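PDB 3K85: D-glycero-D-manno-heptose 1-phosphate kinase from Bacteroides thetaiotaomicron, which probably transfers a phosphate group from ATP to D-glycero-D-manno-heptose 1-phosphate, as a kinase of the GHMP family. Local coordinates for residues 53-59 / 99-105; 67-71 / 95-99; 80-84 / 119-124. All coordinates share one frame; numbering follows the deposited sequence.

Interaction 1 of 3, residues 53-59 / 99-105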
loop_
_atom_site.group_PDB
_atom_site.type_symbol
_atom_site.label_atom_id
_atom_site.label_comp_id
_atom_site.label_asym_id
_atom_site.label_seq_id
_atom_site.Cartn_x
_atom_site.Cartn_y
_atom_site.Cartn_z
ATOM N N ILE A 53 -24.310 30.465 -15.909
ATOM C CA ILE A 53 -23.441 29.316 -15.727
ATOM C C ILE A 53 -22.703 29.140 -17.040
ATOM O O ILE A 53 -23.257 28.667 -18.030
ATOM C CB ILE A 53 -24.226 28.041 -15.389
ATOM C CG1 ILE A 53 -23.323 26.820 -15.571
ATOM C CG2 ILE A 53 -25.470 27.951 -16.249
ATOM C CD1 ILE A 53 -24.011 25.505 -15.308
ATOM N N GLU A 54 -21.440 29.538 -17.029
ATOM C CA GLU A 54 -20.596 29.485 -18.208
ATOM C C GLU A 54 -19.715 28.247 -18.260
ATOM O O GLU A 54 -18.974 27.959 -17.322
ATOM C CB GLU A 54 -19.739 30.745 -18.247
ATOM C CG GLU A 54 -20.554 32.009 -18.032
ATOM C CD GLU A 54 -19.698 33.260 -17.986
ATOM O OE1 GLU A 54 -18.976 33.521 -18.977
ATOM O OE2 GLU A 54 -19.751 33.981 -16.962
ATOM N N ILE A 55 -19.792 27.530 -19.375
ATOM C CA ILE A 55 -19.011 26.317 -19.582
ATOM C C ILE A 55 -17.961 26.439 -20.698
ATOM O O ILE A 55 -18.287 26.712 -21.853
ATOM C CB ILE A 55 -19.948 25.140 -19.897
ATOM C CG1 ILE A 55 -20.772 24.808 -18.648
ATOM C CG2 ILE A 55 -19.150 23.945 -20.390
ATOM C CD1 ILE A 55 -21.860 23.780 -18.879
ATOM N N ASN A 56 -16.696 26.243 -20.340
ATOM C CA ASN A 56 -15.615 26.300 -21.313
ATOM C C ASN A 56 -14.831 24.991 -21.191
ATOM O O ASN A 56 -13.811 24.925 -20.508
ATOM C CB ASN A 56 -14.723 27.516 -21.038
ATOM C CG ASN A 56 -13.586 27.637 -22.031
ATOM O OD1 ASN A 56 -13.622 27.039 -23.104
ATOM N ND2 ASN A 56 -12.569 28.418 -21.682
ATOM N N ALA A 57 -15.333 23.949 -21.851
ATOM C CA ALA A 57 -14.728 22.626 -21.809
ATOM C C ALA A 57 -13.989 22.225 -23.082
ATOM O O ALA A 57 -14.590 21.751 -24.043
ATOM C CB ALA A 57 -15.801 21.596 -21.495
ATOM N N TYR A 58 -12.675 22.394 -23.073
ATOM C CA TYR A 58 -11.856 22.045 -24.221
ATOM C C TYR A 58 -11.942 20.550 -24.549
ATOM O O TYR A 58 -11.701 20.140 -25.690
ATOM C CB TYR A 58 -10.401 22.457 -23.949
ATOM C CG TYR A 58 -10.243 23.949 -23.740
ATOM C CD1 TYR A 58 -9.883 24.791 -24.793
ATOM C CD2 TYR A 58 -10.536 24.527 -22.511
ATOM C CE1 TYR A 58 -9.820 26.176 -24.622
ATOM C CE2 TYR A 58 -10.484 25.901 -22.328
ATOM C CZ TYR A 58 -10.127 26.724 -23.388
ATOM O OH TYR A 58 -10.105 28.091 -23.206
ATOM N N ASP A 59 -12.294 19.740 -23.553
ATOM C CA ASP A 59 -12.389 18.294 -23.740
ATOM C C ASP A 59 -13.697 17.881 -24.396
ATOM O O ASP A 59 -13.723 16.984 -25.230
ATOM C CB ASP A 59 -12.231 17.568 -22.396
ATOM C CG ASP A 59 -13.222 18.044 -21.363
ATOM O OD1 ASP A 59 -13.249 19.263 -21.121
ATOM O OD2 ASP A 59 -13.968 17.211 -20.797
ATOM N N PHE A 99 -21.890 30.172 -11.839
ATOM C CA PHE A 99 -20.438 30.039 -11.825
ATOM C C PHE A 99 -19.827 29.874 -13.205
ATOM O O PHE A 99 -20.522 29.637 -14.192
ATOM C CB PHE A 99 -20.058 28.817 -10.995
ATOM C CG PHE A 99 -20.603 27.530 -11.553
ATOM C CD1 PHE A 99 -19.871 26.791 -12.469
ATOM C CD2 PHE A 99 -21.886 27.095 -11.210
ATOM C CE1 PHE A 99 -20.405 25.633 -13.044
ATOM C CE2 PHE A 99 -22.435 25.942 -11.776
ATOM C CZ PHE A 99 -21.693 25.207 -12.696
ATOM N N LYS A 100 -18.503 29.978 -13.250
ATOM C CA LYS A 100 -17.760 29.813 -14.484
ATOM C C LYS A 100 -16.957 28.539 -14.249
ATOM O O LYS A 100 -16.381 28.364 -13.174
ATOM C CB LYS A 100 -16.833 31.015 -14.698
ATOM C CG LYS A 100 -16.211 31.100 -16.090
ATOM C CD LYS A 100 -15.160 32.225 -16.204
ATOM C CE LYS A 100 -15.747 33.642 -16.088
ATOM N NZ LYS A 100 -16.205 34.011 -14.713
ATOM N N ILE A 101 -16.939 27.639 -15.227
ATOM C CA ILE A 101 -16.200 26.394 -15.076
ATOM C C ILE A 101 -15.409 26.039 -16.332
ATOM O O ILE A 101 -15.962 25.964 -17.429
ATOM C CB ILE A 101 -17.152 25.222 -14.691
ATOM C CG1 ILE A 101 -16.346 23.935 -14.515
ATOM C CG2 ILE A 101 -18.242 25.055 -15.735
ATOM C CD1 ILE A 101 -17.181 22.730 -14.138
ATOM N N THR A 102 -14.105 25.822 -16.156
ATOM C CA THR A 102 -13.219 25.497 -17.272
ATOM C C THR A 102 -12.740 24.063 -17.216
ATOM O O THR A 102 -12.480 23.529 -16.147
ATOM C CB THR A 102 -12.021 26.428 -17.270
ATOM O OG1 THR A 102 -12.498 27.771 -17.359
ATOM C CG2 THR A 102 -11.093 26.125 -18.436
ATOM N N THR A 103 -12.582 23.439 -18.371
ATOM C CA THR A 103 -12.196 22.049 -18.378
ATOM C C THR A 103 -11.321 21.618 -19.544
ATOM O O THR A 103 -11.574 22.001 -20.681
ATOM C CB THR A 103 -13.476 21.175 -18.381
ATOM O OG1 THR A 103 -14.107 21.233 -17.097
ATOM C CG2 THR A 103 -13.152 19.765 -18.684
ATOM N N TYR A 104 -10.292 20.824 -19.259
ATOM C CA TYR A 104 -9.440 20.285 -20.313
ATOM C C TYR A 104 -8.721 19.034 -19.829
ATOM O O TYR A 104 -8.514 18.852 -18.636
ATOM C CB TYR A 104 -8.473 21.349 -20.879
ATOM C CG TYR A 104 -7.260 21.708 -20.061
ATOM C CD1 TYR A 104 -6.076 20.972 -20.170
ATOM C CD2 TYR A 104 -7.280 22.810 -19.200
ATOM C CE1 TYR A 104 -4.932 21.325 -19.436
ATOM C CE2 TYR A 104 -6.145 23.173 -18.462
ATOM C CZ TYR A 104 -4.974 22.426 -18.582
ATOM O OH TYR A 104 -3.866 22.769 -17.831
ATOM N N ASN A 105 -8.381 18.167 -20.775
ATOM C CA ASN A 105 -7.739 16.887 -20.503
ATOM C C ASN A 105 -6.437 16.786 -21.296
ATOM O O ASN A 105 -6.255 17.498 -22.277
ATOM C CB ASN A 105 -8.706 15.769 -20.920
ATOM C CG ASN A 105 -8.440 14.453 -20.211
ATOM O OD1 ASN A 105 -7.450 13.772 -20.488
ATOM N ND2 ASN A 105 -9.328 14.087 -19.284
#
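Ile53 lays its CG1 over one face of the Phe99 ring, a CH-pi contact 4.1 Å from the ring centroid, while its CD1 reaches the ring carbon CZ. The benzyl group gets there because Phe99 CG sits between the backbone N and the carbonyl carbon (chi1 62°), which swings the ring in toward the neighbouring strand. Further along the same face, Ile55 CG1 lies 3.9 Å from Ile101 CG2, and Ala57 CB meets Thr103 CB. This side is tight and buried: Ile81 of helix 79-91 packs on Ile55, Ala57, Ile101 and Thr103, so branched and small apolar groups suit it.

The other face is looser and polar. Glu54 OE2 and Lys100 NZ stand 4.2 Å apart, beyond a salt bridge, and probably attract weakly; Lys100 also has a weak, long ion pair with Glu46. Asn56 ND2 donates to Tyr58 OH at 2.9 Å, nearly in its amide plane, and Thr102 CG2 approaches the edge of the Tyr58 ring.

Between the faces, parallel strands exchange staggered backbone bonds, among them Asn56 N to Ile101 O at 3.0 Å with an N-H...O angle of 171°. Tyr58 N continues the series to Thr103 O. The chemistry thus divides the work: backbone bonds fix the register, hydrocarbon seals the helix-covered side, and the polar face adds one side-chain hydrogen bond and probably a weak attraction.

Interaction 2 of 3, residues 67-71 / 95-99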
loop_
_atom_site.group_PDB
_atom_site.type_symbol
_atom_site.label_atom_id
_atom_site.label_comp_id
_atom_site.label_asym_id
_atom_site.label_seq_id
_atom_site.Cartn_x
_atom_site.Cartn_y
_atom_site.Cartn_z
ATOM N N LEU A 67 -28.610 29.842 -18.695
ATOM C CA LEU A 67 -29.290 30.541 -17.615
ATOM C C LEU A 67 -29.202 29.640 -16.377
ATOM O O LEU A 67 -29.522 28.449 -16.439
ATOM C CB LEU A 67 -30.746 30.788 -18.008
ATOM C CG LEU A 67 -30.966 30.882 -19.524
ATOM C CD1 LEU A 67 -32.449 31.074 -19.810
ATOM C CD2 LEU A 67 -30.149 32.027 -20.113
ATOM N N SER A 68 -28.749 30.209 -15.266
ATOM C CA SER A 68 -28.591 29.467 -14.014
ATOM C C SER A 68 -29.867 28.716 -13.618
ATOM O O SER A 68 -30.884 29.333 -13.300
ATOM C CB SER A 68 -28.175 30.435 -12.902
ATOM O OG SER A 68 -27.897 29.759 -11.694
HETATM N N MSE A 69 -29.799 27.384 -13.641
HETATM C CA MSE A 69 -30.938 26.524 -13.301
HETATM C C MSE A 69 -30.601 25.523 -12.195
HETATM O O MSE A 69 -29.466 25.464 -11.732
HETATM C CB MSE A 69 -31.376 25.733 -14.531
HETATM C CG MSE A 69 -31.675 26.570 -15.749
HETATM SE SE MSE A 69 -32.315 25.441 -17.163
HETATM C CE MSE A 69 -30.872 25.694 -18.457
ATOM N N SER A 70 -31.588 24.735 -11.776
ATOM C CA SER A 70 -31.361 23.722 -10.751
ATOM C C SER A 70 -30.854 22.467 -11.443
ATOM O O SER A 70 -30.080 21.694 -10.882
ATOM C CB SER A 70 -32.653 23.397 -9.998
ATOM O OG SER A 70 -32.995 24.424 -9.094
ATOM N N GLN A 71 -31.312 22.265 -12.669
ATOM C CA GLN A 71 -30.898 21.109 -13.455
ATOM C C GLN A 71 -30.587 21.614 -14.857
ATOM O O GLN A 71 -31.082 22.666 -15.255
ATOM C CB GLN A 71 -32.025 20.074 -13.526
ATOM C CG GLN A 71 -32.397 19.412 -12.204
ATOM C CD GLN A 71 -31.303 18.508 -11.665
ATOM O OE1 GLN A 71 -30.362 18.968 -11.026
ATOM N NE2 GLN A 71 -31.418 17.218 -11.936
ATOM N N GLU A 95 -29.795 25.111 -3.991
ATOM C CA GLU A 95 -30.418 26.148 -4.808
ATOM C C GLU A 95 -29.583 26.330 -6.068
ATOM O O GLU A 95 -28.391 26.014 -6.083
ATOM C CB GLU A 95 -30.462 27.472 -4.049
ATOM C CG GLU A 95 -31.279 27.430 -2.774
ATOM C CD GLU A 95 -31.251 28.751 -2.017
ATOM O OE1 GLU A 95 -31.753 29.766 -2.554
ATOM O OE2 GLU A 95 -30.723 28.773 -0.882
ATOM N N PRO A 96 -30.197 26.844 -7.147
ATOM C CA PRO A 96 -29.469 27.054 -8.404
ATOM C C PRO A 96 -28.119 27.743 -8.175
ATOM O O PRO A 96 -27.989 28.601 -7.294
ATOM C CB PRO A 96 -30.435 27.918 -9.213
ATOM C CG PRO A 96 -31.762 27.397 -8.775
ATOM C CD PRO A 96 -31.596 27.290 -7.272
ATOM N N LYS A 97 -27.119 27.368 -8.966
ATOM C CA LYS A 97 -25.793 27.959 -8.829
ATOM C C LYS A 97 -25.368 28.794 -10.037
ATOM O O LYS A 97 -25.749 28.502 -11.173
ATOM C CB LYS A 97 -24.753 26.859 -8.581
ATOM C CG LYS A 97 -24.112 26.914 -7.205
ATOM C CD LYS A 97 -25.007 26.330 -6.126
ATOM C CE LYS A 97 -24.403 26.559 -4.741
ATOM N NZ LYS A 97 -25.019 25.698 -3.689
ATOM N N SER A 98 -24.568 29.828 -9.777
ATOM C CA SER A 98 -24.055 30.715 -10.819
ATOM C C SER A 98 -22.516 30.654 -10.771
ATOM O O SER A 98 -21.898 31.051 -9.784
ATOM C CB SER A 98 -24.558 32.145 -10.565
ATOM O OG SER A 98 -24.179 33.034 -11.600
ATOM N N PHE A 99 -21.890 30.172 -11.839
ATOM C CA PHE A 99 -20.438 30.039 -11.825
ATOM C C PHE A 99 -19.827 29.874 -13.205
ATOM O O PHE A 99 -20.522 29.637 -14.192
ATOM C CB PHE A 99 -20.058 28.817 -10.995
ATOM C CG PHE A 99 -20.603 27.530 -11.553
ATOM C CD1 PHE A 99 -19.871 26.791 -12.469
ATOM C CD2 PHE A 99 -21.886 27.095 -11.210
ATOM C CE1 PHE A 99 -20.405 25.633 -13.044
ATOM C CE2 PHE A 99 -22.435 25.942 -11.776
ATOM C CZ PHE A 99 -21.693 25.207 -12.696
#
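Ser68 points its side chain at the opposing segment and gives the hydroxyl hydrogen from OG to Lys97 O, the hydrogen bond that joins residues 67-71 to 95-99. With OG anti to the backbone N (chi1 -175°), the hydroxyl extends across the gap. It arrives above the carbonyl plane, 70° out of it, and therefore not on a lone pair; the modelled 2.5 Å is very short and its exact value is doubtful. The aliphatic chain of Lys97 starts off in the other direction, leaving its backbone carbonyl to meet the serine.

Pro96 turns its ring toward the same neighbour. Its CB packs 3.6 Å from Met69 O, and its CG stands 3.2 Å from Ser70 OG, so these two ring carbons meet the two oxygens. Met69, a selenomethionine here whose side chain sets off away from 95-99, contributes its carbonyl. Compact serines and a stiff proline suit a place where two loops must pass closely with little bulk between them.

Tyr85 of helix 79-91 ties both sides together, its hydroxyl bonding to Met69 O and to Lys97 N. Without the Ser68 hydroxyl, as with an alanine here, the Lys97 carbonyl would probably lose this mate and the two loops would be freer to shift apart.

The arrangement is a surface meeting of two connecting loops in the N-terminal part of a GHMP kinase: one leads from strand 62-67 into helix 79-91, the other from that helix into strand 99-105.

Interaction 3 of 3, residues 80-84 / 119-124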
loop_
_atom_site.group_PDB
_atom_site.type_symbol
_atom_site.label_atom_id
_atom_site.label_comp_id
_atom_site.label_asym_id
_atom_site.label_seq_id
_atom_site.Cartn_x
_atom_site.Cartn_y
_atom_site.Cartn_z
ATOM N N LEU A 80 -20.720 15.510 -19.257
ATOM C CA LEU A 80 -19.995 15.243 -18.020
ATOM C C LEU A 80 -20.185 16.333 -16.975
ATOM O O LEU A 80 -20.500 16.046 -15.820
ATOM C CB LEU A 80 -18.516 15.059 -18.328
ATOM C CG LEU A 80 -18.049 13.636 -18.645
ATOM C CD1 LEU A 80 -19.110 12.864 -19.371
ATOM C CD2 LEU A 80 -16.777 13.712 -19.454
ATOM N N ILE A 81 -19.994 17.583 -17.376
ATOM C CA ILE A 81 -20.164 18.707 -16.462
ATOM C C ILE A 81 -21.621 18.806 -16.013
ATOM O O ILE A 81 -21.920 18.996 -14.827
ATOM C CB ILE A 81 -19.777 20.026 -17.141
ATOM C CG1 ILE A 81 -18.263 20.072 -17.345
ATOM C CG2 ILE A 81 -20.273 21.211 -16.324
ATOM C CD1 ILE A 81 -17.790 21.347 -18.005
ATOM N N LYS A 82 -22.527 18.691 -16.974
ATOM C CA LYS A 82 -23.951 18.761 -16.682
ATOM C C LYS A 82 -24.368 17.607 -15.763
ATOM O O LYS A 82 -25.106 17.807 -14.797
ATOM C CB LYS A 82 -24.736 18.752 -17.997
ATOM C CG LYS A 82 -24.504 20.024 -18.818
ATOM C CD LYS A 82 -25.104 19.938 -20.212
ATOM C CE LYS A 82 -24.878 21.233 -20.979
ATOM N NZ LYS A 82 -25.392 21.135 -22.370
ATOM N N GLY A 83 -23.885 16.404 -16.059
ATOM C CA GLY A 83 -24.207 15.264 -15.213
ATOM C C GLY A 83 -23.779 15.490 -13.760
ATOM O O GLY A 83 -24.562 15.293 -12.823
ATOM N N VAL A 84 -22.536 15.919 -13.565
ATOM C CA VAL A 84 -22.035 16.159 -12.224
ATOM C C VAL A 84 -22.819 17.263 -11.552
ATOM O O VAL A 84 -23.301 17.100 -10.433
ATOM C CB VAL A 84 -20.548 16.543 -12.238
ATOM C CG1 VAL A 84 -20.072 16.811 -10.818
ATOM C CG2 VAL A 84 -19.731 15.423 -12.873
HETATM N N MSE A 119 -12.076 12.553 -15.780
HETATM C CA MSE A 119 -12.660 13.897 -15.818
HETATM C C MSE A 119 -13.861 14.068 -14.890
HETATM O O MSE A 119 -14.022 15.128 -14.260
HETATM C CB MSE A 119 -13.054 14.284 -17.248
HETATM C CG MSE A 119 -13.761 15.643 -17.342
HETATM SE SE MSE A 119 -12.730 17.154 -16.639
HETATM C CE MSE A 119 -11.375 17.178 -18.036
ATOM N N VAL A 120 -14.715 13.048 -14.818
ATOM C CA VAL A 120 -15.880 13.098 -13.927
ATOM C C VAL A 120 -15.371 13.234 -12.481
ATOM O O VAL A 120 -15.874 14.051 -11.707
ATOM C CB VAL A 120 -16.745 11.809 -14.044
ATOM C CG1 VAL A 120 -17.791 11.773 -12.929
ATOM C CG2 VAL A 120 -17.432 11.763 -15.403
ATOM N N VAL A 121 -14.359 12.449 -12.124
ATOM C CA VAL A 121 -13.788 12.531 -10.783
ATOM C C VAL A 121 -13.244 13.937 -10.552
ATOM O O VAL A 121 -13.524 14.566 -9.538
ATOM C CB VAL A 121 -12.633 11.507 -10.589
ATOM C CG1 VAL A 121 -11.969 11.695 -9.200
ATOM C CG2 VAL A 121 -13.179 10.082 -10.749
ATOM N N CYS A 122 -12.472 14.434 -11.508
ATOM C CA CYS A 122 -11.907 15.769 -11.404
ATOM C C CYS A 122 -13.004 16.804 -11.175
ATOM O O CYS A 122 -12.919 17.627 -10.268
ATOM C CB CYS A 122 -11.122 16.111 -12.682
ATOM S SG CYS A 122 -10.363 17.736 -12.624
ATOM N N ILE A 123 -14.044 16.765 -12.001
ATOM C CA ILE A 123 -15.139 17.717 -11.846
ATOM C C ILE A 123 -15.760 17.572 -10.462
ATOM O O ILE A 123 -16.029 18.574 -9.787
ATOM C CB ILE A 123 -16.219 17.512 -12.927
ATOM C CG1 ILE A 123 -15.612 17.759 -14.312
ATOM C CG2 ILE A 123 -17.381 18.450 -12.683
ATOM C CD1 ILE A 123 -16.555 17.434 -15.446
ATOM N N LEU A 124 -15.983 16.332 -10.035
ATOM C CA LEU A 124 -16.550 16.076 -8.709
ATOM C C LEU A 124 -15.676 16.710 -7.635
ATOM O O LEU A 124 -16.164 17.370 -6.709
ATOM C CB LEU A 124 -16.657 14.570 -8.462
ATOM C CG LEU A 124 -18.040 13.993 -8.769
ATOM C CD1 LEU A 124 -18.001 12.477 -8.760
ATOM C CD2 LEU A 124 -19.028 14.517 -7.737
#
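Lys82 NZ is gripped by a salt bridge to Asp75 and by hydrogen bonds with Glu77 O and Tyr66 OH, which hold the charge of 80-84 off the apolar seam where Leu80, Ile81 and Val84 meet helix 115-131. On that helix, Met119 O accepts a hydrogen bond from Ile123 N at 2.8 Å, and this one-turn spacing brings both residues to the side that faces residues 80-84. Across the interface there are no polar bonds, only hydrocarbon.

Val84 meets three residues of the other helix. Its CG1 touches Ile123 CG2 at 3.7 Å and also reaches Leu124 CD2, while its CG2 packs on both Ile123 CG2 and Val120 CG1. Ile123 in turn offers two branches: CG2, anti to the backbone N, goes to Val84, and the longer arm ends in CD1, 3.7 Å from Ile81 CG1, where the two isoleucine side chains cross at about a right angle. One turn back, Leu80 sets CG against Val120 CG2 at 3.8 Å, and its CD2 touches CG of Met119, a selenomethionine, as the two side chains cross at a slant; the bent chain of Met119 then leads away toward Thr103 and Asn105.

The segment axes approach to 9.7 Å at 48°, a spacing that accommodates branched side chains. Ile147, Ala144 and Leu143 of helix 137-151 extend this apolar layer.

With no directional bond across the seam, its cohesion probably comes from the fit of beta-branched and leucine side chains and from the exclusion of water.

In the fold
The chain visits 53-59, 67-71, 80-84, 95-99, 99-105 and 119-124 in turn, so interaction 3 alternates with each of the other two, while both halves of interaction 2 come between those of interaction 1. Interaction 1 belongs to the mixed sheet, and interaction 2 lies at the end where strand 99-105 begins; they share Phe99, with centres 15 Å apart. The centres of interactions 1 and 3 are 11 Å apart, and the two touch where Ile81 and Met119 pack on the sheet. Interactions 2 and 3 do not touch, their nearest atoms being about 6 Å apart, but helix 79-91 connects them. Together they join sheet, helices and surface loops in the N-terminal part of this GHMP kinase.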